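Local coordinates for giardin subunit alpha-1 (Giardia intestinalis, PDB 4EVF), which binds calcium and, in a calcium-dependent way, phospholipids including phosphatidylserine, and takes part in attachment of the parasite to the intestinal mucosa, at residues K199-E202 with Q203-T207. Numbering follows the deposited sequence.
Sequences KSIE and QAIAT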
loop_
_atom_site.group_PDB
_atom_site.type_symbol
_atom_site.label_atom_id
_atom_site.label_comp_id
_atom_site.label_asym_id
_atom_site.label_seq_id
_atom_site.Cartn_x
_atom_site.Cartn_y
_atom_site.Cartn_z
ATOM N N LYS A 199 23.431 15.658 -4.192
ATOM C CA LYS A 199 22.030 15.277 -4.286
ATOM C C LYS A 199 21.609 14.406 -3.125
ATOM O O LYS A 199 22.441 13.792 -2.469
ATOM C CB LYS A 199 21.772 14.511 -5.589
ATOM C CG LYS A 199 21.935 15.366 -6.823
ATOM C CD LYS A 199 21.864 14.563 -8.106
ATOM C CE LYS A 199 22.037 15.490 -9.303
ATOM N NZ LYS A 199 22.244 14.737 -10.577
ATOM N N SER A 200 20.305 14.358 -2.885
ATOM C CA SER A 200 19.730 13.347 -2.009
ATOM C C SER A 200 19.482 12.084 -2.841
ATOM O O SER A 200 19.563 12.114 -4.087
ATOM C CB SER A 200 18.401 13.841 -1.451
ATOM O OG SER A 200 17.462 13.963 -2.505
ATOM N N ILE A 201 19.147 10.986 -2.168
ATOM C CA ILE A 201 18.851 9.744 -2.879
ATOM C C ILE A 201 17.726 9.952 -3.907
ATOM O O ILE A 201 17.828 9.480 -5.047
ATOM C CB ILE A 201 18.526 8.553 -1.918
ATOM C CG1 ILE A 201 19.661 8.345 -0.900
ATOM C CG2 ILE A 201 18.333 7.285 -2.698
ATOM C CD1 ILE A 201 19.551 7.041 -0.075
ATOM N N GLU A 202 16.674 10.676 -3.521
ATOM C CA GLU A 202 15.542 10.927 -4.424
ATOM C C GLU A 202 15.974 11.639 -5.712
ATOM O O GLU A 202 15.477 11.333 -6.799
ATOM C CB GLU A 202 14.456 11.769 -3.752
ATOM C CG GLU A 202 14.131 11.412 -2.317
ATOM C CD GLU A 202 14.944 12.211 -1.311
ATOM O OE1 GLU A 202 14.670 13.423 -1.138
ATOM O OE2 GLU A 202 15.852 11.628 -0.687
ATOM N N GLN A 203 16.868 12.615 -5.580
ATOM C CA GLN A 203 17.353 13.367 -6.736
ATOM C C GLN A 203 18.238 12.486 -7.612
ATOM O O GLN A 203 18.174 12.537 -8.854
ATOM C CB GLN A 203 18.095 14.625 -6.273
ATOM C CG GLN A 203 17.194 15.548 -5.466
ATOM C CD GLN A 203 17.911 16.750 -4.884
ATOM O OE1 GLN A 203 17.399 17.866 -4.929
ATOM N NE2 GLN A 203 19.088 16.528 -4.322
ATOM N N ALA A 204 19.042 11.655 -6.953
ATOM C CA ALA A 204 19.880 10.686 -7.643
ATOM C C ALA A 204 19.036 9.741 -8.494
ATOM O O ALA A 204 19.370 9.486 -9.646
ATOM C CB ALA A 204 20.755 9.912 -6.647
ATOM N N ILE A 205 17.936 9.246 -7.927
ATOM C CA ILE A 205 17.016 8.377 -8.647
ATOM C C ILE A 205 16.497 9.067 -9.913
ATOM O O ILE A 205 16.433 8.468 -10.990
ATOM C CB ILE A 205 15.819 7.951 -7.754
ATOM C CG1 ILE A 205 16.296 7.075 -6.594
ATOM C CG2 ILE A 205 14.778 7.189 -8.558
ATOM C CD1 ILE A 205 15.168 6.567 -5.729
ATOM N N ALA A 206 16.137 10.334 -9.777
ATOM C CA ALA A 206 15.587 11.082 -10.895
ATOM C C ALA A 206 16.628 11.274 -11.996
ATOM O O ALA A 206 16.286 11.383 -13.175
ATOM C CB ALA A 206 15.047 12.430 -10.412
ATOM N N THR A 207 17.899 11.304 -11.612
ATOM C CA THR A 207 18.967 11.563 -12.571
ATOM C C THR A 207 19.194 10.370 -13.487
ATOM O O THR A 207 19.494 10.540 -14.667
ATOM C CB THR A 207 20.295 11.908 -11.869
ATOM O OG1 THR A 207 20.177 13.166 -11.184
ATOM C CG2 THR A 207 21.421 11.985 -12.880
#
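Lys199 runs its side chain alongside the short helix 201-208 to reach Thr207, its NZ donating to Thr207 OG1 at 2.7 Å. Fully extended beyond CG, the lysine meets the threonine at about a right angle, and its CG passes Gln203 CB at 3.9 Å on the way. The threonine hydroxyl is gripped twice, because OG1, set beside its own backbone N (chi1 -67°), also donates to Gln203 O from above the carbonyl plane. At the N-terminal end of the helix, Ser200 is the N-cap: its OG, turned between backbone N and carbonyl carbon (chi1 66°), accepts a weak bond of 3.4 Å from Gln203 N. The same OG lies 3.4 Å from Gln203 CG. This is the start of a short helix in what is predicted to be the third annexin repeat, where Ser200 O receives Ala204 N at 2.9 Å and Ile201 O receives Ile205 N in the regular helical pattern. On the buried side, Ile205 CG1 sits 3.2 Å from Ile201 O, while the two isoleucine side chains touch loosely, CG2 of Ile201 to CG1 of Ile205 at 4.4 Å. Ile201 packs against Tyr186, Ala190 and Phe193 of helix 183-196, and Ala204 and Ile205 meet Phe166 of helix 155-167.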